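Local coordinates for sugar ABC transporter, sugar-binding protein (PDB 2HEU) that probably binds sugars, perhaps raffinose-type oligosaccharides, outside the cell and passes them to an ABC transporter, at residues A[22-27]-A[59-64]; A[129-134]-A[178-183]; A[205-210]-A[390-395]; A[244-249]-A[269-274]. All blocks are in the same frame, centred on the assembly; numbering follows the deposited sequence.

Contact 1 of 4, residues A[22-27]-A[59-64]; sequences EYFNQK and GEVLKT
Phe-24 lays its ring against the flank of Leu-62, and this pair forms the densely packed half of the contact. The ring is carried to the helix with CG anti to the backbone N (chi1 -175°). Its far corner does the touching: CE2 of Phe-24 lies 3.9 Å from CB of Leu-62, while CD1 of Leu-62 sits over one face, offset toward the rim. Val-61 meets the same ring differently, bringing CG1 in near the ring plane, 4.2 Å from CE1 of Phe-24. All of this is apolar packing. The looser half lies at Gln-26, partly exposed like Gly-59 opposite it. Here OE1 of Gln-26 comes no nearer than 3.7 Å to N of Gly-59, and NE2 of Gln-26 stands 4.3 Å from CD2 of Leu-62. The amide is held from elsewhere, since NE2 donates to the backbone O of Asn-76. Consistent with an alpha/beta lobe of the solute-binding fold, helix 58-67 packs on one face of the mixed sheet through the end of strand 19-24, a strand flanked by 48-53 and 74-76; Leu-62 also reaches Val-75, and Phe-24 also touches Val-53, Ala-58 and Arg-65.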
loop_
_atom_site.group_PDB
_atom_site.type_symbol
_atom_site.label_atom_id
_atom_site.label_comp_id
_atom_site.label_asym_id
_atom_site.label_seq_id
_atom_site.Cartn_x
_atom_site.Cartn_y
_atom_site.Cartn_z
ATOM N N GLU A 22 -11.426 4.369 23.439
ATOM C CA GLU A 22 -11.142 3.187 22.653
ATOM C C GLU A 22 -10.337 3.535 21.431
ATOM O O GLU A 22 -10.642 4.479 20.721
ATOM C CB GLU A 22 -12.435 2.559 22.154
ATOM C CG GLU A 22 -12.227 1.338 21.298
ATOM C CD GLU A 22 -13.404 0.652 20.776
ATOM O OE1 GLU A 22 -14.531 0.964 21.251
ATOM O OE2 GLU A 22 -13.329 -0.228 19.909
ATOM N N TYR A 23 -9.284 2.758 21.200
ATOM C CA TYR A 23 -8.501 2.768 19.935
ATOM C C TYR A 23 -8.824 1.460 19.244
ATOM O O TYR A 23 -8.434 0.368 19.706
ATOM C CB TYR A 23 -7.002 2.931 20.183
ATOM C CG TYR A 23 -6.230 2.648 18.936
ATOM C CD1 TYR A 23 -6.545 3.239 17.734
ATOM C CD2 TYR A 23 -5.212 1.696 18.925
ATOM C CE1 TYR A 23 -5.873 2.883 16.569
ATOM C CE2 TYR A 23 -4.553 1.355 17.753
ATOM C CZ TYR A 23 -4.910 1.942 16.575
ATOM O OH TYR A 23 -4.320 1.570 15.378
ATOM N N PHE A 24 -9.527 1.569 18.106
ATOM C CA PHE A 24 -9.916 0.372 17.320
ATOM C C PHE A 24 -8.806 0.104 16.285
ATOM O O PHE A 24 -8.667 0.823 15.312
ATOM C CB PHE A 24 -11.261 0.624 16.636
ATOM C CG PHE A 24 -11.814 -0.552 15.913
ATOM C CD1 PHE A 24 -12.647 -1.494 16.547
ATOM C CD2 PHE A 24 -11.523 -0.769 14.555
ATOM C CE1 PHE A 24 -13.213 -2.585 15.846
ATOM C CE2 PHE A 24 -12.085 -1.826 13.897
ATOM C CZ PHE A 24 -12.906 -2.711 14.546
ATOM N N ASN A 25 -7.983 -0.896 16.585
ATOM C CA ASN A 25 -6.803 -1.174 15.773
ATOM C C ASN A 25 -7.111 -2.153 14.655
ATOM O O ASN A 25 -7.848 -3.127 14.856
ATOM C CB ASN A 25 -5.786 -1.818 16.708
ATOM C CG ASN A 25 -4.443 -2.010 16.022
ATOM O OD1 ASN A 25 -3.935 -1.125 15.313
ATOM N ND2 ASN A 25 -3.794 -3.120 16.313
ATOM N N GLN A 26 -6.473 -1.972 13.520
ATOM C CA GLN A 26 -6.497 -2.972 12.433
ATOM C C GLN A 26 -5.066 -3.528 12.175
ATOM O O GLN A 26 -4.937 -4.494 11.437
ATOM C CB GLN A 26 -7.135 -2.510 11.155
ATOM C CG GLN A 26 -8.612 -2.160 11.381
ATOM C CD GLN A 26 -9.384 -2.066 10.136
ATOM O OE1 GLN A 26 -9.529 -3.119 9.404
ATOM N NE2 GLN A 26 -9.952 -0.936 9.856
ATOM N N LYS A 27 -4.011 -3.005 12.798
ATOM C CA LYS A 27 -2.681 -3.521 12.509
ATOM C C LYS A 27 -2.336 -4.523 13.605
ATOM O O LYS A 27 -1.591 -4.260 14.555
ATOM C CB LYS A 27 -1.731 -2.357 12.491
ATOM C CG LYS A 27 -0.351 -2.697 12.016
ATOM C CD LYS A 27 -0.150 -2.795 10.500
ATOM C CE LYS A 27 1.254 -3.219 10.117
ATOM N NZ LYS A 27 1.308 -3.450 8.662
ATOM N N GLY A 59 -12.653 -5.065 9.717
ATOM C CA GLY A 59 -13.361 -4.146 8.766
ATOM C C GLY A 59 -14.849 -4.373 8.769
ATOM O O GLY A 59 -15.599 -3.406 8.698
ATOM N N GLU A 60 -15.326 -5.573 8.881
ATOM C CA GLU A 60 -16.773 -5.872 8.915
ATOM C C GLU A 60 -17.331 -5.433 10.230
ATOM O O GLU A 60 -18.438 -4.916 10.293
ATOM C CB GLU A 60 -17.076 -7.296 8.622
ATOM C CG GLU A 60 -16.699 -7.661 7.224
ATOM C CD GLU A 60 -17.504 -6.844 6.221
ATOM O OE1 GLU A 60 -18.787 -6.645 6.356
ATOM O OE2 GLU A 60 -16.859 -6.296 5.359
ATOM N N VAL A 61 -16.577 -5.702 11.335
ATOM C CA VAL A 61 -17.052 -5.282 12.666
ATOM C C VAL A 61 -17.195 -3.747 12.644
ATOM O O VAL A 61 -18.155 -3.205 13.182
ATOM C CB VAL A 61 -16.112 -5.788 13.771
ATOM C CG1 VAL A 61 -16.486 -5.122 15.086
ATOM C CG2 VAL A 61 -16.193 -7.357 13.866
ATOM N N LEU A 62 -16.253 -3.015 12.100
ATOM C CA LEU A 62 -16.339 -1.566 12.055
ATOM C C LEU A 62 -17.576 -1.136 11.340
ATOM O O LEU A 62 -18.255 -0.198 11.755
ATOM C CB LEU A 62 -15.084 -0.988 11.484
ATOM C CG LEU A 62 -14.956 0.522 11.490
ATOM C CD1 LEU A 62 -14.982 1.079 12.905
ATOM C CD2 LEU A 62 -13.662 0.939 10.776
ATOM N N LYS A 63 -17.886 -1.757 10.189
ATOM C CA LYS A 63 -19.099 -1.425 9.477
ATOM C C LYS A 63 -20.306 -1.628 10.352
ATOM O O LYS A 63 -21.227 -0.767 10.386
ATOM C CB LYS A 63 -19.220 -2.213 8.194
ATOM C CG LYS A 63 -18.191 -1.934 7.138
ATOM C CD LYS A 63 -18.296 -2.813 5.947
ATOM C CE LYS A 63 -17.189 -2.722 4.935
ATOM N NZ LYS A 63 -17.344 -3.900 4.009
ATOM N N THR A 64 -20.385 -2.735 11.054
ATOM C CA THR A 64 -21.543 -3.050 11.918
ATOM C C THR A 64 -21.665 -1.987 12.971
ATOM O O THR A 64 -22.783 -1.516 13.291
ATOM C CB THR A 64 -21.397 -4.420 12.512
ATOM O OG1 THR A 64 -21.405 -5.411 11.445
ATOM C CG2 THR A 64 -22.495 -4.735 13.545
#

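Contact 2 of 4, residues A[129-134]-A[178-183]; sequences YGIYYN and NGYNQL
Tyr-129 presents the flat of its ring to Gly-179, and the fit between them is one of a broad plate against a notch in a helix. CG of Tyr-129, anti to the backbone N (chi1 -172°), carries the ring toward the helix. With no side chain on Gly-179, its CA can sit 3.5 Å from the ring centroid of Tyr-129 and only 3° off the ring normal, a CH-pi contact centred on the face. The bare backbone at Gly-179 is the hollow that the ring fills. The plate reaches past the notch: CE2 of Tyr-129 comes within 3.2 Å of the backbone N of Tyr-180, and OH of Tyr-129 lies 3.5 Å from CB of Tyr-180. That hydroxyl is hydrogen-bonded to the carbonyl of Thr-176, which anchors the far end of the ring. Leu-183, one turn further along the helix, brings CD1 to 3.9 Å from CD2 of Tyr-129. A smaller bump completes the fit, where CD1 of Ile-131 abuts the edge of the Tyr-180 ring, 4.3 Å from its CD1. The Tyr-180 hydroxyl is itself bonded to the carbonyl of Val-220. Strand and helix axes approach to 8.1 Å and cross steeply, their directions 111° apart. The contact is consistent with the alpha/beta lobe of a solute-binding protein, joining the central strand of a three-stranded antiparallel sheet to helix 178-189.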
loop_
_atom_site.group_PDB
_atom_site.type_symbol
_atom_site.label_atom_id
_atom_site.label_comp_id
_atom_site.label_asym_id
_atom_site.label_seq_id
_atom_site.Cartn_x
_atom_site.Cartn_y
_atom_site.Cartn_z
ATOM N N TYR A 129 4.910 -0.424 -3.272
ATOM C CA TYR A 129 4.988 -1.602 -4.133
ATOM C C TYR A 129 6.127 -1.490 -5.082
ATOM O O TYR A 129 6.445 -0.411 -5.611
ATOM C CB TYR A 129 3.662 -1.722 -4.917
ATOM C CG TYR A 129 3.526 -3.011 -5.703
ATOM C CD1 TYR A 129 2.792 -4.068 -5.194
ATOM C CD2 TYR A 129 4.131 -3.178 -6.927
ATOM C CE1 TYR A 129 2.666 -5.305 -5.905
ATOM C CE2 TYR A 129 4.025 -4.330 -7.658
ATOM C CZ TYR A 129 3.276 -5.413 -7.158
ATOM O OH TYR A 129 3.145 -6.521 -7.920
ATOM N N GLY A 130 6.780 -2.586 -5.364
ATOM C CA GLY A 130 7.849 -2.586 -6.365
ATOM C C GLY A 130 8.395 -3.996 -6.566
ATOM O O GLY A 130 7.685 -4.979 -6.388
ATOM N N ILE A 131 9.687 -4.043 -6.947
ATOM C CA ILE A 131 10.295 -5.302 -7.287
ATOM C C ILE A 131 11.376 -5.609 -6.242
ATOM O O ILE A 131 12.329 -4.850 -6.073
ATOM C CB ILE A 131 10.962 -5.338 -8.684
ATOM C CG1 ILE A 131 9.988 -4.777 -9.755
ATOM C CG2 ILE A 131 11.419 -6.694 -9.018
ATOM C CD1 ILE A 131 8.714 -5.564 -9.941
ATOM N N TYR A 132 11.193 -6.727 -5.511
ATOM C CA TYR A 132 12.314 -7.265 -4.658
ATOM C C TYR A 132 13.305 -7.911 -5.534
ATOM O O TYR A 132 12.965 -8.597 -6.514
ATOM C CB TYR A 132 11.730 -8.320 -3.679
ATOM C CG TYR A 132 10.852 -7.708 -2.621
ATOM C CD1 TYR A 132 11.419 -7.313 -1.406
ATOM C CD2 TYR A 132 9.524 -7.478 -2.807
ATOM C CE1 TYR A 132 10.640 -6.751 -0.403
ATOM C CE2 TYR A 132 8.754 -6.907 -1.827
ATOM C CZ TYR A 132 9.333 -6.543 -0.608
ATOM O OH TYR A 132 8.585 -5.982 0.408
ATOM N N TYR A 133 14.606 -7.719 -5.194
ATOM C CA TYR A 133 15.644 -8.384 -5.973
ATOM C C TYR A 133 16.767 -8.793 -5.068
ATOM O O TYR A 133 16.978 -8.301 -3.930
ATOM C CB TYR A 133 16.173 -7.472 -7.112
ATOM C CG TYR A 133 17.056 -6.295 -6.707
ATOM C CD1 TYR A 133 16.535 -5.137 -6.157
ATOM C CD2 TYR A 133 18.422 -6.380 -6.906
ATOM C CE1 TYR A 133 17.344 -4.094 -5.818
ATOM C CE2 TYR A 133 19.250 -5.319 -6.526
ATOM C CZ TYR A 133 18.700 -4.173 -6.000
ATOM O OH TYR A 133 19.520 -3.140 -5.647
ATOM N N ASN A 134 17.544 -9.754 -5.565
ATOM C CA ASN A 134 18.679 -10.328 -4.859
ATOM C C ASN A 134 19.959 -9.562 -5.222
ATOM O O ASN A 134 20.480 -9.733 -6.325
ATOM C CB ASN A 134 18.777 -11.785 -5.258
ATOM C CG ASN A 134 19.833 -12.617 -4.573
ATOM O OD1 ASN A 134 19.537 -13.849 -4.269
ATOM N ND2 ASN A 134 20.943 -12.085 -4.302
ATOM N N ASN A 178 -1.576 -6.789 -8.517
ATOM C CA ASN A 178 -2.384 -5.539 -8.593
ATOM C C ASN A 178 -1.451 -4.341 -8.710
ATOM O O ASN A 178 -1.636 -3.497 -9.602
ATOM C CB ASN A 178 -3.233 -5.489 -7.307
ATOM C CG ASN A 178 -4.179 -4.352 -7.308
ATOM O OD1 ASN A 178 -4.442 -3.827 -6.121
ATOM N ND2 ASN A 178 -4.797 -4.015 -8.344
ATOM N N GLY A 179 -0.447 -4.211 -7.824
ATOM C CA GLY A 179 0.417 -3.081 -7.924
ATOM C C GLY A 179 1.189 -3.005 -9.207
ATOM O O GLY A 179 1.450 -1.932 -9.749
ATOM N N TYR A 180 1.583 -4.162 -9.767
ATOM C CA TYR A 180 2.367 -4.217 -10.992
ATOM C C TYR A 180 1.571 -3.575 -12.140
ATOM O O TYR A 180 2.086 -2.722 -12.859
ATOM C CB TYR A 180 2.763 -5.641 -11.295
ATOM C CG TYR A 180 3.729 -5.759 -12.446
ATOM C CD1 TYR A 180 5.087 -5.848 -12.264
ATOM C CD2 TYR A 180 3.281 -5.764 -13.758
ATOM C CE1 TYR A 180 5.968 -5.900 -13.328
ATOM C CE2 TYR A 180 4.130 -5.813 -14.838
ATOM C CZ TYR A 180 5.472 -5.880 -14.624
ATOM O OH TYR A 180 6.389 -5.913 -15.647
ATOM N N ASN A 181 0.349 -4.028 -12.329
ATOM C CA ASN A 181 -0.437 -3.521 -13.458
ATOM C C ASN A 181 -0.910 -2.102 -13.204
ATOM O O ASN A 181 -1.014 -1.295 -14.139
ATOM C CB ASN A 181 -1.555 -4.480 -13.802
ATOM C CG ASN A 181 -2.106 -4.258 -15.225
ATOM O OD1 ASN A 181 -1.415 -3.621 -16.053
ATOM N ND2 ASN A 181 -3.264 -4.807 -15.487
ATOM N N GLN A 182 -1.214 -1.747 -11.960
ATOM C CA GLN A 182 -1.531 -0.323 -11.711
ATOM C C GLN A 182 -0.361 0.548 -12.106
ATOM O O GLN A 182 -0.569 1.626 -12.683
ATOM C CB GLN A 182 -1.935 -0.105 -10.255
ATOM C CG GLN A 182 -3.248 -0.751 -9.921
ATOM C CD GLN A 182 -3.832 -0.281 -8.612
ATOM O OE1 GLN A 182 -3.464 0.775 -8.091
ATOM N NE2 GLN A 182 -4.759 -1.045 -8.093
ATOM N N LEU A 183 0.853 0.135 -11.819
ATOM C CA LEU A 183 2.067 0.906 -12.158
ATOM C C LEU A 183 2.361 0.851 -13.671
ATOM O O LEU A 183 2.897 1.823 -14.214
ATOM C CB LEU A 183 3.229 0.482 -11.325
ATOM C CG LEU A 183 3.112 0.904 -9.862
ATOM C CD1 LEU A 183 4.121 0.163 -8.983
ATOM C CD2 LEU A 183 3.272 2.375 -9.724
#

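Contact 3 of 4, residues A[205-210]-A[390-395]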
loop_
_atom_site.group_PDB
_atom_site.type_symbol
_atom_site.label_atom_id
_atom_site.label_comp_id
_atom_site.label_asym_id
_atom_site.label_seq_id
_atom_site.Cartn_x
_atom_site.Cartn_y
_atom_site.Cartn_z
ATOM N N ASN A 205 -16.746 1.247 -22.615
ATOM C CA ASN A 205 -16.178 0.580 -23.760
ATOM C C ASN A 205 -15.084 1.409 -24.449
ATOM O O ASN A 205 -14.708 1.059 -25.562
ATOM C CB ASN A 205 -17.213 0.111 -24.756
ATOM C CG ASN A 205 -18.117 -0.925 -24.094
ATOM O OD1 ASN A 205 -19.412 -0.823 -24.152
ATOM N ND2 ASN A 205 -17.524 -1.876 -23.458
ATOM N N ALA A 206 -14.488 2.404 -23.777
ATOM C CA ALA A 206 -13.499 3.226 -24.425
ATOM C C ALA A 206 -12.095 2.659 -24.366
ATOM O O ALA A 206 -11.215 3.202 -25.023
ATOM C CB ALA A 206 -13.456 4.637 -23.866
ATOM N N ILE A 207 -11.869 1.613 -23.657
ATOM C CA ILE A 207 -10.535 1.022 -23.607
ATOM C C ILE A 207 -10.399 0.127 -24.831
ATOM O O ILE A 207 -11.202 -0.805 -24.986
ATOM C CB ILE A 207 -10.311 0.229 -22.289
ATOM C CG1 ILE A 207 -10.513 1.162 -21.070
ATOM C CG2 ILE A 207 -8.975 -0.509 -22.273
ATOM C CD1 ILE A 207 -10.733 0.427 -19.764
ATOM N N LYS A 208 -9.453 0.406 -25.717
ATOM C CA LYS A 208 -9.287 -0.351 -26.960
ATOM C C LYS A 208 -7.884 -0.843 -27.101
ATOM O O LYS A 208 -6.909 -0.197 -26.739
ATOM C CB LYS A 208 -9.637 0.532 -28.148
ATOM C CG LYS A 208 -11.121 0.771 -28.253
ATOM C CD LYS A 208 -11.479 1.877 -29.228
ATOM C CE LYS A 208 -10.982 1.789 -30.534
ATOM N NZ LYS A 208 -11.607 2.855 -31.346
ATOM N N LEU A 209 -7.777 -2.024 -27.710
ATOM C CA LEU A 209 -6.468 -2.643 -27.946
ATOM C C LEU A 209 -5.545 -1.761 -28.755
ATOM O O LEU A 209 -4.365 -1.757 -28.523
ATOM C CB LEU A 209 -6.700 -3.999 -28.631
ATOM C CG LEU A 209 -5.446 -4.775 -28.896
ATOM C CD1 LEU A 209 -4.651 -5.064 -27.640
ATOM C CD2 LEU A 209 -5.831 -6.109 -29.630
ATOM N N SER A 210 -6.115 -0.961 -29.671
ATOM C CA SER A 210 -5.345 -0.069 -30.497
ATOM C C SER A 210 -4.828 1.159 -29.792
ATOM O O SER A 210 -4.043 1.918 -30.339
ATOM C CB SER A 210 -6.181 0.333 -31.699
ATOM O OG SER A 210 -7.470 0.832 -31.335
ATOM N N ASN A 390 -11.086 -6.720 -23.222
ATOM C CA ASN A 390 -12.473 -7.011 -22.959
ATOM C C ASN A 390 -12.763 -7.080 -21.467
ATOM O O ASN A 390 -13.778 -6.550 -20.970
ATOM C CB ASN A 390 -12.855 -8.304 -23.650
ATOM C CG ASN A 390 -12.918 -8.208 -25.161
ATOM O OD1 ASN A 390 -12.904 -7.115 -25.722
ATOM N ND2 ASN A 390 -12.940 -9.366 -25.796
ATOM N N ASP A 391 -11.870 -7.734 -20.710
ATOM C CA ASP A 391 -11.994 -7.820 -19.267
ATOM C C ASP A 391 -11.955 -6.470 -18.602
ATOM O O ASP A 391 -12.674 -6.226 -17.618
ATOM C CB ASP A 391 -10.879 -8.695 -18.681
ATOM C CG ASP A 391 -10.938 -10.160 -18.990
ATOM O OD1 ASP A 391 -11.957 -10.659 -19.408
ATOM O OD2 ASP A 391 -9.892 -10.824 -18.713
ATOM N N LEU A 392 -11.074 -5.612 -19.052
ATOM C CA LEU A 392 -10.979 -4.253 -18.496
ATOM C C LEU A 392 -12.277 -3.524 -18.700
ATOM O O LEU A 392 -12.813 -2.905 -17.763
ATOM C CB LEU A 392 -9.822 -3.465 -19.164
ATOM C CG LEU A 392 -8.411 -3.890 -18.677
ATOM C CD1 LEU A 392 -7.381 -3.462 -19.680
ATOM C CD2 LEU A 392 -8.104 -3.302 -17.309
ATOM N N ASN A 393 -12.833 -3.533 -19.922
ATOM C CA ASN A 393 -14.122 -2.857 -20.101
ATOM C C ASN A 393 -15.220 -3.512 -19.269
ATOM O O ASN A 393 -16.081 -2.801 -18.714
ATOM C CB ASN A 393 -14.543 -2.780 -21.565
ATOM C CG ASN A 393 -13.703 -1.758 -22.315
ATOM O OD1 ASN A 393 -13.654 -0.567 -21.971
ATOM N ND2 ASN A 393 -12.994 -2.222 -23.350
ATOM N N ALA A 394 -15.237 -4.826 -19.172
ATOM C CA ALA A 394 -16.276 -5.462 -18.390
ATOM C C ALA A 394 -16.226 -5.043 -16.953
ATOM O O ALA A 394 -17.249 -4.871 -16.294
ATOM C CB ALA A 394 -16.200 -6.988 -18.527
ATOM N N PHE A 395 -15.002 -4.864 -16.432
ATOM C CA PHE A 395 -14.799 -4.453 -15.029
ATOM C C PHE A 395 -15.141 -3.003 -14.796
ATOM O O PHE A 395 -15.780 -2.672 -13.804
ATOM C CB PHE A 395 -13.317 -4.734 -14.684
ATOM C CG PHE A 395 -12.902 -4.253 -13.327
ATOM C CD1 PHE A 395 -13.518 -4.723 -12.187
ATOM C CD2 PHE A 395 -11.886 -3.315 -13.195
ATOM C CE1 PHE A 395 -13.098 -4.287 -10.925
ATOM C CE2 PHE A 395 -11.489 -2.888 -11.954
ATOM C CZ PHE A 395 -12.065 -3.360 -10.830
#
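A side-chain amide docked onto a loop backbone joins Asn-393, on helix 385-396 near the C-terminus, to Ile-207, in the connection between helices 192-199 and 212-222. CG of Asn-393, anti to the carbonyl carbon (chi1 -73°), carries the amide to the loop, where both its ends are used. ND2 of Asn-393 donates to the carbonyl O of Ile-207 at 2.8 Å, in a nearly straight bond (168°) that lies in the amide plane and meets a lone pair of the acceptor. In return, OD1 of Asn-393 accepts from the backbone N of Ile-207 at 3.3 Å, again in the carbonyl plane and on a lone pair. Donor and acceptor of one residue are both satisfied by one amide, as by a neighbouring beta strand. This two-point pairing fixes the rotation of the Asn-393 amide, whose polar atoms lie in a buried contact. Through it a helix distant in sequence is tied to a loop without regular structure, within the helical part of the solute-binding fold. The same OD1 also lies 3.3 Å from CA of Asn-205. Beneath the polar pair, Ile-207 extends its side chain past the amide in the opposite direction. Its CD1 ends 4.0 Å from CB of Leu-392, the two side chains crossing at about a right angle. Met-214 of helix 212-222 touches both Ile-207 and Leu-392, and Ile-207 also reaches Tyr-198, Leu-199 and Phe-396.

Contact 4 of 4, residues A[244-249]-A[269-274]; sequences GAFARG and PNFKIG
A Schellman motif closes helix 239-247 at Gly-249, and the C-terminal turn it terminates is covered by Phe-271, just ahead of strand 273-276. Phe-271 and Phe-246 form a T-shaped pair: the edge of Phe-271 points at the face of Phe-246, with planes at 89° and centroids 5.3 Å apart. CG of Phe-271, between its backbone N and carbonyl carbon (chi1 64°), directs the ring at the helix end. The leading edge of the ring also meets two carbonyls there. CZ of Phe-271 lies 3.2 Å from O of Phe-246, and CE1 of Phe-271 lies 3.4 Å from O of Ala-247, both oxygens near the ring plane. Ile-273 takes the rim of the other ring, with CG2 4.1 Å from CE2 of Phe-246. Beyond the aromatics, Pro-269 brings its CA to 3.4 Å from O of Ala-247, a CA-H...O contact. The same carbonyl accepts a hydrogen bond from a water at 2.7 Å, and that water in turn accepts from N of Asn-270. Hydrogens carrying partial positive charge thus gather round the carbonyls: those of the aromatic edge, the proline CA-H and the one donated by the water. This is the polarity expected to suit the negative pole of a helix dipole, so the contact probably gains from electrostatics as well as from apolar packing.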
loop_
_atom_site.group_PDB
_atom_site.type_symbol
_atom_site.label_atom_id
_atom_site.label_comp_id
_atom_site.label_asym_id
_atom_site.label_seq_id
_atom_site.Cartn_x
_atom_site.Cartn_y
_atom_site.Cartn_z
ATOM N N GLY A 244 9.011 -17.883 -0.470
ATOM C CA GLY A 244 10.021 -18.889 -0.260
ATOM C C GLY A 244 10.982 -18.998 -1.404
ATOM O O GLY A 244 12.217 -19.063 -1.193
ATOM N N ALA A 245 10.519 -18.992 -2.635
ATOM C CA ALA A 245 11.392 -19.112 -3.799
ATOM C C ALA A 245 12.392 -17.912 -3.795
ATOM O O ALA A 245 13.579 -18.101 -4.101
ATOM C CB ALA A 245 10.625 -19.130 -5.090
ATOM N N PHE A 246 11.895 -16.714 -3.514
ATOM C CA PHE A 246 12.789 -15.557 -3.475
ATOM C C PHE A 246 13.790 -15.700 -2.337
ATOM O O PHE A 246 14.988 -15.476 -2.498
ATOM C CB PHE A 246 11.961 -14.290 -3.389
ATOM C CG PHE A 246 12.806 -13.059 -3.302
ATOM C CD1 PHE A 246 13.522 -12.585 -4.414
ATOM C CD2 PHE A 246 12.972 -12.367 -2.113
ATOM C CE1 PHE A 246 14.360 -11.518 -4.328
ATOM C CE2 PHE A 246 13.793 -11.253 -2.029
ATOM C CZ PHE A 246 14.484 -10.827 -3.139
ATOM N N ALA A 247 13.284 -16.031 -1.140
ATOM C CA ALA A 247 14.183 -16.133 0.054
ATOM C C ALA A 247 15.271 -17.181 -0.153
ATOM O O ALA A 247 16.383 -17.033 0.362
ATOM C CB ALA A 247 13.400 -16.432 1.280
ATOM N N ARG A 248 14.940 -18.263 -0.871
ATOM C CA ARG A 248 15.889 -19.323 -1.122
ATOM C C ARG A 248 16.931 -18.985 -2.181
ATOM O O ARG A 248 17.880 -19.724 -2.356
ATOM C CB ARG A 248 15.195 -20.606 -1.620
ATOM C CG ARG A 248 14.380 -21.348 -0.528
ATOM C CD ARG A 248 13.789 -22.629 -1.089
ATOM N NE ARG A 248 12.777 -22.463 -2.091
ATOM C CZ ARG A 248 11.454 -22.291 -1.863
ATOM N NH1 ARG A 248 10.979 -22.295 -0.618
ATOM N NH2 ARG A 248 10.607 -22.280 -2.862
ATOM N N GLY A 249 16.703 -17.924 -2.951
ATOM C CA GLY A 249 17.555 -17.577 -4.080
ATOM C C GLY A 249 17.221 -18.325 -5.310
ATOM O O GLY A 249 18.000 -18.319 -6.284
ATOM N N PRO A 269 16.819 -15.698 4.507
ATOM C CA PRO A 269 17.601 -15.614 3.244
ATOM C C PRO A 269 19.047 -15.368 3.548
ATOM O O PRO A 269 19.445 -14.738 4.486
ATOM C CB PRO A 269 17.031 -14.381 2.547
ATOM C CG PRO A 269 16.419 -13.551 3.684
ATOM C CD PRO A 269 15.932 -14.570 4.696
ATOM N N ASN A 270 19.858 -15.958 2.671
ATOM C CA ASN A 270 21.322 -15.875 2.749
ATOM C C ASN A 270 21.883 -14.911 1.709
ATOM O O ASN A 270 22.895 -15.207 1.055
ATOM C CB ASN A 270 21.904 -17.279 2.552
ATOM C CG ASN A 270 23.278 -17.364 2.911
ATOM O OD1 ASN A 270 23.762 -16.695 3.833
ATOM N ND2 ASN A 270 24.002 -18.177 2.170
ATOM N N PHE A 271 21.279 -13.778 1.533
ATOM C CA PHE A 271 21.710 -12.690 0.621
ATOM C C PHE A 271 21.131 -11.404 1.113
ATOM O O PHE A 271 20.171 -11.371 1.887
ATOM C CB PHE A 271 21.313 -13.010 -0.797
ATOM C CG PHE A 271 19.816 -13.075 -1.023
ATOM C CD1 PHE A 271 19.133 -14.256 -0.907
ATOM C CD2 PHE A 271 19.088 -11.931 -1.403
ATOM C CE1 PHE A 271 17.728 -14.315 -1.123
ATOM C CE2 PHE A 271 17.763 -11.994 -1.614
ATOM C CZ PHE A 271 17.071 -13.197 -1.489
ATOM N N LYS A 272 21.628 -10.322 0.485
ATOM C CA LYS A 272 21.218 -8.958 0.759
ATOM C C LYS A 272 20.045 -8.562 -0.147
ATOM O O LYS A 272 20.143 -8.550 -1.379
ATOM C CB LYS A 272 22.405 -8.032 0.571
ATOM C CG LYS A 272 23.428 -8.249 1.684
ATOM C CD LYS A 272 22.888 -8.297 3.168
ATOM C CE LYS A 272 23.958 -8.157 4.258
ATOM N NZ LYS A 272 23.412 -8.631 5.537
ATOM N N ILE A 273 18.916 -8.270 0.458
ATOM C CA ILE A 273 17.690 -7.948 -0.288
ATOM C C ILE A 273 17.675 -6.489 -0.662
ATOM O O ILE A 273 17.960 -5.631 0.168
ATOM C CB ILE A 273 16.435 -8.274 0.548
ATOM C CG1 ILE A 273 16.424 -9.746 0.946
ATOM C CG2 ILE A 273 15.157 -7.840 -0.152
ATOM C CD1 ILE A 273 15.585 -10.005 2.175
ATOM N N GLY A 274 17.297 -6.201 -1.925
ATOM C CA GLY A 274 17.011 -4.862 -2.332
ATOM C C GLY A 274 15.633 -4.771 -2.930
ATOM O O GLY A 274 14.938 -5.785 -3.160
HETATM O O HOH W 1 18.969 -17.716 0.626
#

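Overall arrangement
Contacts 2 and 4 form one continuous unit. Their centres are about 17 Å apart, and strands 129-134 and 273-276 are neighbours in the three-stranded sheet, where N of Tyr-133 and O of Gly-274 lie 2.8 Å apart as a probable hydrogen bond. Phe-246 of contact 4 also packs on Tyr-132. Contact 3 approaches contact 2 to about 5 Å between nearest atoms without touching it, and lies about 38 Å from contact 4 between centres. Contact 1 stands apart in the mixed sheet, its centre about 29 Å from that of contact 2, consistent with the two-lobed architecture of solute-binding proteins. No sugar occupies this apo form; the sodium ion is bound by Lys-103 and Glu-335, outside all four contacts.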